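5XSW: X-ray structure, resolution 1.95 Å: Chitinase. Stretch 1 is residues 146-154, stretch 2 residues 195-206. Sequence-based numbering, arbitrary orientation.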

ATOM      1  N   PRO A 146     -24.388  15.693 -25.611  1.00 39.23           N
ATOM      2  CA  PRO A 146     -22.964  15.765 -25.231  1.00 41.90           C
ATOM      3  C   PRO A 146     -22.744  16.523 -23.920  1.00 45.13           C
ATOM      4  O   PRO A 146     -23.553  17.383 -23.519  1.00 33.51           O
ATOM      5  CB  PRO A 146     -22.300  16.513 -26.397  1.00 42.38           C
ATOM      6  CG  PRO A 146     -23.435  17.114 -27.207  1.00 43.89           C
ATOM      7  CD  PRO A 146     -24.685  16.376 -26.886  1.00 36.31           C
ATOM      8  N   HIS A 147     -21.650  16.188 -23.232  1.00 37.77           N
ATOM      9  CA  HIS A 147     -21.353  16.794 -21.940  1.00 30.51           C
ATOM     10  C   HIS A 147     -19.842  16.916 -21.746  1.00 32.48           C
ATOM     11  O   HIS A 147     -19.078  16.579 -22.632  1.00 34.04           O
ATOM     12  CB  HIS A 147     -21.953  15.977 -20.816  1.00 37.13           C
ATOM     13  CG  HIS A 147     -21.410  14.563 -20.739  1.00 35.99           C
ATOM     14  ND1 HIS A 147     -20.464  14.168 -19.803  1.00 31.70           N
ATOM     15  CD2 HIS A 147     -21.668  13.463 -21.503  1.00 32.55           C
ATOM     16  CE1 HIS A 147     -20.202  12.876 -19.957  1.00 30.37           C
ATOM     17  NE2 HIS A 147     -20.908  12.424 -20.987  1.00 35.75           N
ATOM     18  N   GLN A 148     -19.413  17.419 -20.601  1.00 29.95           N
ATOM     19  CA  GLN A 148     -17.970  17.598 -20.411  1.00 32.89           C
ATOM     20  C   GLN A 148     -17.578  17.199 -18.978  1.00 30.86           C
ATOM     21  O   GLN A 148     -16.673  17.791 -18.377  1.00 31.64           O
ATOM     22  CB  GLN A 148     -17.563  19.068 -20.747  1.00 35.79           C
ATOM     23  CG  GLN A 148     -17.421  19.317 -22.315  1.00 43.13           C
ATOM     24  CD  GLN A 148     -16.256  18.523 -23.043  1.00 54.86           C
ATOM     25  OE1 GLN A 148     -15.179  19.094 -23.273  1.00 51.18           O
ATOM     26  NE2 GLN A 148     -16.497  17.231 -23.444  1.00 32.97           N
ATOM     27  N   ASN A 149     -18.258  16.219 -18.404  1.00 27.16           N
ATOM     28  CA  ASN A 149     -17.870  15.767 -17.052  1.00 27.57           C
ATOM     29  C   ASN A 149     -16.473  15.085 -17.067  1.00 23.83           C
ATOM     30  O   ASN A 149     -16.128  14.375 -18.032  1.00 25.01           O
ATOM     31  CB  ASN A 149     -18.899  14.779 -16.486  1.00 26.92           C
ATOM     32  CG  ASN A 149     -20.255  15.448 -16.190  1.00 29.34           C
ATOM     33  OD1 ASN A 149     -20.476  15.985 -15.108  1.00 27.94           O
ATOM     34  ND2 ASN A 149     -21.158  15.338 -17.118  1.00 25.92           N
ATOM     35  N   GLY A 150     -15.699  15.277 -16.015  1.00 25.42           N
ATOM     36  CA  GLY A 150     -14.397  14.621 -15.985  1.00 26.59           C
ATOM     37  C   GLY A 150     -14.551  13.393 -15.124  1.00 25.99           C
ATOM     38  O   GLY A 150     -15.346  12.514 -15.435  1.00 25.15           O
ATOM     39  N   PHE A 151     -13.818  13.350 -14.021  1.00 21.98           N
ATOM     40  CA  PHE A 151     -13.805  12.216 -13.111  1.00 21.36           C
ATOM     41  C   PHE A 151     -15.197  12.001 -12.421  1.00 25.89           C
ATOM     42  O   PHE A 151     -15.733  10.903 -12.401  1.00 23.47           O
ATOM     43  CB  PHE A 151     -12.700  12.471 -12.031  1.00 21.56           C
ATOM     44  CG  PHE A 151     -12.797  11.580 -10.835  1.00 25.35           C
ATOM     45  CD1 PHE A 151     -12.887  10.197 -11.007  1.00 22.64           C
ATOM     46  CD2 PHE A 151     -12.706  12.098  -9.555  1.00 21.46           C
ATOM     47  CE1 PHE A 151     -12.925   9.346  -9.914  1.00 23.49           C
ATOM     48  CE2 PHE A 151     -12.789  11.225  -8.448  1.00 21.76           C
ATOM     49  CZ  PHE A 151     -12.891   9.856  -8.648  1.00 22.68           C
ATOM     50  N   ILE A 152     -15.759  13.065 -11.847  1.00 21.24           N
ATOM     51  CA  ILE A 152     -17.061  12.975 -11.107  1.00 24.35           C
ATOM     52  C   ILE A 152     -18.184  13.473 -12.014  1.00 24.43           C
ATOM     53  O   ILE A 152     -18.014  14.497 -12.664  1.00 24.07           O
ATOM     54  CB  ILE A 152     -17.045  13.808  -9.767  1.00 26.43           C
ATOM     55  CG1 ILE A 152     -15.990  13.225  -8.783  1.00 25.00           C
ATOM     56  CG2 ILE A 152     -18.458  13.863  -9.084  1.00 24.19           C
ATOM     57  CD1 ILE A 152     -16.416  11.847  -8.225  1.00 21.87           C
ATOM     58  N   MET A 153     -19.325  12.774 -12.020  1.00 22.08           N
ATOM     59  CA  MET A 153     -20.393  13.091 -12.945  1.00 22.50           C
ATOM     60  C   MET A 153     -21.316  14.135 -12.260  1.00 26.34           C
ATOM     61  O   MET A 153     -22.389  13.781 -11.787  1.00 26.22           O
ATOM     62  CB  MET A 153     -21.197  11.834 -13.328  1.00 23.28           C
ATOM     63  CG  MET A 153     -22.178  12.152 -14.563  1.00 27.37           C
ATOM     64  SD  MET A 153     -21.297  12.141 -16.132  1.00 33.84           S
ATOM     65  CE  MET A 153     -21.377  10.427 -16.624  1.00 31.37           C
ATOM     66  N   TYR A 154     -20.848  15.376 -12.130  1.00 24.50           N
ATOM     67  CA  TYR A 154     -21.689  16.418 -11.491  1.00 25.98           C
ATOM     68  C   TYR A 154     -22.936  16.691 -12.336  1.00 28.30           C
ATOM     69  O   TYR A 154     -23.965  16.981 -11.799  1.00 27.69           O
ATOM     70  CB  TYR A 154     -20.911  17.723 -11.321  1.00 23.56           C
ATOM     71  CG  TYR A 154     -19.697  17.611 -10.407  1.00 25.23           C
ATOM     72  CD1 TYR A 154     -19.858  17.586  -9.056  1.00 24.25           C
ATOM     73  CD2 TYR A 154     -18.388  17.554 -10.945  1.00 24.16           C
ATOM     74  CE1 TYR A 154     -18.691  17.477  -8.181  1.00 27.48           C
ATOM     75  CE2 TYR A 154     -17.213  17.462 -10.092  1.00 23.12           C
ATOM     76  CZ  TYR A 154     -17.389  17.427  -8.736  1.00 23.64           C
ATOM     77  OH  TYR A 154     -16.306  17.348  -7.873  1.00 26.50           O
ATOM     78  N   ALA A 195     -19.610   1.336 -10.591  1.00 21.84           N
ATOM     79  CA  ALA A 195     -18.709   2.399 -10.127  1.00 20.37           C
ATOM     80  C   ALA A 195     -19.383   3.780 -10.268  1.00 23.76           C
ATOM     81  O   ALA A 195     -19.224   4.649  -9.442  1.00 23.18           O
ATOM     82  CB  ALA A 195     -17.357   2.387 -10.950  1.00 22.03           C
ATOM     83  N   TYR A 196     -20.070   3.963 -11.388  1.00 20.40           N
ATOM     84  CA  TYR A 196     -20.806   5.205 -11.693  1.00 19.29           C
ATOM     85  C   TYR A 196     -21.907   5.435 -10.653  1.00 21.88           C
ATOM     86  O   TYR A 196     -21.943   6.431  -9.994  1.00 23.42           O
ATOM     87  CB  TYR A 196     -21.416   5.058 -13.087  1.00 24.33           C
ATOM     88  CG  TYR A 196     -22.220   6.231 -13.628  1.00 26.83           C
ATOM     89  CD1 TYR A 196     -21.960   7.543 -13.235  1.00 26.09           C
ATOM     90  CD2 TYR A 196     -23.223   6.010 -14.588  1.00 31.30           C
ATOM     91  CE1 TYR A 196     -22.691   8.616 -13.790  1.00 24.16           C
ATOM     92  CE2 TYR A 196     -23.959   7.063 -15.118  1.00 29.61           C
ATOM     93  CZ  TYR A 196     -23.700   8.352 -14.705  1.00 28.52           C
ATOM     94  OH  TYR A 196     -24.423   9.395 -15.266  1.00 29.15           O
ATOM     95  N   GLU A 197     -22.799   4.472 -10.491  1.00 23.31           N
ATOM     96  CA  GLU A 197     -23.944   4.671  -9.598  1.00 24.61           C
ATOM     97  C   GLU A 197     -23.525   4.723  -8.131  1.00 27.44           C
ATOM     98  O   GLU A 197     -24.053   5.505  -7.321  1.00 24.35           O
ATOM     99  CB  GLU A 197     -25.028   3.552  -9.854  1.00 21.00           C
ATOM    100  CG  GLU A 197     -26.360   3.789  -9.049  1.00 27.68           C
ATOM    101  CD  GLU A 197     -27.089   5.100  -9.441  1.00 31.21           C
ATOM    102  OE1 GLU A 197     -26.931   5.620 -10.596  1.00 30.05           O
ATOM    103  OE2 GLU A 197     -27.859   5.594  -8.593  1.00 38.08           O
ATOM    104  N   TRP A 198     -22.568   3.892  -7.754  1.00 22.50           N
ATOM    105  CA  TRP A 198     -22.108   3.863  -6.379  1.00 23.16           C
ATOM    106  C   TRP A 198     -21.221   5.072  -6.040  1.00 25.89           C
ATOM    107  O   TRP A 198     -21.487   5.772  -5.054  1.00 23.87           O
ATOM    108  CB  TRP A 198     -21.326   2.537  -6.117  1.00 22.33           C
ATOM    109  CG  TRP A 198     -21.185   2.157  -4.673  1.00 21.22           C
ATOM    110  CD1 TRP A 198     -21.533   2.895  -3.552  1.00 27.40           C
ATOM    111  CD2 TRP A 198     -20.647   0.935  -4.192  1.00 24.05           C
ATOM    112  NE1 TRP A 198     -21.260   2.163  -2.416  1.00 27.42           N
ATOM    113  CE2 TRP A 198     -20.724   0.953  -2.790  1.00 29.08           C
ATOM    114  CE3 TRP A 198     -20.140  -0.211  -4.828  1.00 25.58           C
ATOM    115  CZ2 TRP A 198     -20.267  -0.112  -2.006  1.00 28.14           C
ATOM    116  CZ3 TRP A 198     -19.725  -1.261  -4.057  1.00 26.03           C
ATOM    117  CH2 TRP A 198     -19.775  -1.198  -2.650  1.00 29.95           C
ATOM    118  N   PHE A 199     -20.180   5.359  -6.842  1.00 22.82           N
ATOM    119  CA  PHE A 199     -19.169   6.379  -6.412  1.00 20.93           C
ATOM    120  C   PHE A 199     -19.219   7.630  -7.281  1.00 20.32           C
ATOM    121  O   PHE A 199     -18.428   8.549  -7.088  1.00 22.79           O
ATOM    122  CB  PHE A 199     -17.720   5.769  -6.410  1.00 23.24           C
ATOM    123  CG  PHE A 199     -17.604   4.587  -5.461  1.00 22.29           C
ATOM    124  CD1 PHE A 199     -17.628   4.801  -4.097  1.00 23.45           C
ATOM    125  CD2 PHE A 199     -17.504   3.268  -5.954  1.00 23.78           C
ATOM    126  CE1 PHE A 199     -17.598   3.705  -3.196  1.00 26.02           C
ATOM    127  CE2 PHE A 199     -17.430   2.199  -5.073  1.00 28.91           C
ATOM    128  CZ  PHE A 199     -17.520   2.425  -3.692  1.00 25.84           C
ATOM    129  N   LYS A 200     -20.173   7.659  -8.225  1.00 23.11           N
ATOM    130  CA  LYS A 200     -20.448   8.831  -9.098  1.00 24.91           C
ATOM    131  C   LYS A 200     -19.333   9.077 -10.071  1.00 26.23           C
ATOM    132  O   LYS A 200     -19.168  10.197 -10.578  1.00 23.05           O
ATOM    133  CB  LYS A 200     -20.701  10.116  -8.264  1.00 23.52           C
ATOM    134  CG  LYS A 200     -21.613   9.839  -7.031  1.00 26.92           C
ATOM    135  CD  LYS A 200     -22.939   9.125  -7.467  1.00 21.21           C
ATOM    136  CE  LYS A 200     -23.714   8.763  -6.179  1.00 26.20           C
ATOM    137  NZ  LYS A 200     -25.039   8.057  -6.487  1.00 30.06           N
ATOM    138  N   VAL A 201     -18.564   8.021 -10.372  1.00 22.68           N
ATOM    139  CA  VAL A 201     -17.494   8.142 -11.358  1.00 23.08           C
ATOM    140  C   VAL A 201     -17.986   7.953 -12.787  1.00 20.29           C
ATOM    141  O   VAL A 201     -18.687   6.958 -13.081  1.00 22.55           O
ATOM    142  CB  VAL A 201     -16.373   7.049 -11.075  1.00 21.59           C
ATOM    143  CG1 VAL A 201     -15.203   7.195 -12.094  1.00 20.53           C
ATOM    144  CG2 VAL A 201     -15.904   7.269  -9.606  1.00 17.82           C
ATOM    145  N   ASN A 202     -17.646   8.918 -13.638  1.00 18.28           N
ATOM    146  CA  ASN A 202     -17.934   8.957 -15.072  1.00 20.24           C
ATOM    147  C   ASN A 202     -17.320   7.738 -15.763  1.00 26.25           C
ATOM    148  O   ASN A 202     -16.106   7.578 -15.752  1.00 21.37           O
ATOM    149  CB  ASN A 202     -17.317  10.234 -15.663  1.00 20.20           C
ATOM    150  CG  ASN A 202     -17.547  10.401 -17.163  1.00 22.27           C
ATOM    151  OD1 ASN A 202     -18.250   9.613 -17.824  1.00 22.94           O
ATOM    152  ND2 ASN A 202     -16.984  11.463 -17.708  1.00 22.59           N
ATOM    153  N   PRO A 203     -18.150   6.873 -16.351  1.00 23.26           N
ATOM    154  CA  PRO A 203     -17.609   5.699 -17.039  1.00 21.22           C
ATOM    155  C   PRO A 203     -16.602   6.083 -18.099  1.00 23.53           C
ATOM    156  O   PRO A 203     -15.663   5.314 -18.320  1.00 23.47           O
ATOM    157  CB  PRO A 203     -18.874   5.038 -17.711  1.00 22.05           C
ATOM    158  CG  PRO A 203     -20.041   5.548 -16.894  1.00 27.49           C
ATOM    159  CD  PRO A 203     -19.621   6.958 -16.413  1.00 21.05           C
ATOM    160  N   ASN A 204     -16.763   7.236 -18.759  1.00 22.62           N
ATOM    161  CA  ASN A 204     -15.799   7.597 -19.799  1.00 19.82           C
ATOM    162  C   ASN A 204     -14.383   7.865 -19.184  1.00 19.65           C
ATOM    163  O   ASN A 204     -13.351   7.662 -19.824  1.00 21.74           O
ATOM    164  CB  ASN A 204     -16.253   8.864 -20.520  1.00 20.13           C
ATOM    165  CG  ASN A 204     -17.469   8.615 -21.424  1.00 25.84           C
ATOM    166  OD1 ASN A 204     -17.708   7.489 -21.882  1.00 22.70           O
ATOM    167  ND2 ASN A 204     -18.257   9.671 -21.649  1.00 26.23           N
ATOM    168  N   PHE A 205     -14.371   8.344 -17.955  1.00 20.78           N
ATOM    169  CA  PHE A 205     -13.075   8.637 -17.308  1.00 20.00           C
ATOM    170  C   PHE A 205     -12.362   7.268 -17.033  1.00 20.02           C
ATOM    171  O   PHE A 205     -11.179   7.129 -17.298  1.00 22.32           O
ATOM    172  CB  PHE A 205     -13.269   9.397 -16.005  1.00 21.01           C
ATOM    173  CG  PHE A 205     -11.958   9.621 -15.272  1.00 21.16           C
ATOM    174  CD1 PHE A 205     -11.126  10.645 -15.684  1.00 20.60           C
ATOM    175  CD2 PHE A 205     -11.542   8.745 -14.250  1.00 22.96           C
ATOM    176  CE1 PHE A 205      -9.865  10.858 -15.076  1.00 23.31           C
ATOM    177  CE2 PHE A 205     -10.269   8.926 -13.626  1.00 22.07           C
ATOM    178  CZ  PHE A 205      -9.448   9.999 -14.054  1.00 22.92           C
ATOM    179  N   LEU A 206     -13.082   6.293 -16.476  1.00 18.55           N
ATOM    180  CA  LEU A 206     -12.452   4.948 -16.215  1.00 19.84           C
ATOM    181  C   LEU A 206     -12.027   4.298 -17.518  1.00 24.70           C
ATOM    182  O   LEU A 206     -10.985   3.639 -17.588  1.00 21.09           O
ATOM    183  CB  LEU A 206     -13.410   3.988 -15.460  1.00 17.60           C
ATOM    184  CG  LEU A 206     -13.625   4.408 -13.991  1.00 20.92           C
ATOM    185  CD1 LEU A 206     -14.577   3.486 -13.238  1.00 21.00           C
ATOM    186  CD2 LEU A 206     -12.256   4.417 -13.197  1.00 23.81           C
TER
HETATM  187  O   HOH W   1     -20.859  10.172 -22.620  1.00 31.38           O

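What ties the two backbones together? Two hydrogen bonds flank a single beta bridge between Ile152 and Val201, whose CA atoms lie 4.9 Å apart. Asn202 N donates to Phe151 O at 3.0 Å, and Met153 N donates to Lys200 O, also at 3.0 Å. The same two acceptors receive CA-H contacts, from Val201 CA to Phe151 O (3.4 Å) and from Ile152 CA to Lys200 O (3.5 Å). Lys200 has just left the helix with positive phi, and its carbonyl is available to the other stretch.

Why does asparagine suit position 202? It serves both stretches at once. With chi1 in the t well, Asn202 ND2 donates to Gly150 O at 3.0 Å, while Asn202 OD1 accepts from Asn204 N at 3.0 Å and so caps the helix beginning at Pro203. An amide offers a donor and an acceptor on one short side chain, which is what this buried site uses.

How is the polar margin near His147 filled? A water bridges the stretches, lying 2.8 Å from His147 NE2 and accepting from Asn204 ND2 at 2.8 Å. His147 ND1 accepts a weak bond from Asn149 N (3.3 Å) within its own stretch.

What packs around this polar framework? Phe151 turns the edge of its ring toward the face of Phe205, with centroids 5.4 Å apart, and Phe151 CA also sits over that face. Phe151 CE1 reaches Val201 CG2 at 3.6 Å, so the ring touches both residues. Met153, its CB directed toward stretch 2, bends through a p chi2: its CB lies 3.6 Å from Tyr196 CE1 at the ring edge, and its CE approaches Pro203 CD at 3.9 Å. The flexible, unbranched thioether can follow this buried, curved path. Altogether the contact buries 538 Å², counting both sides.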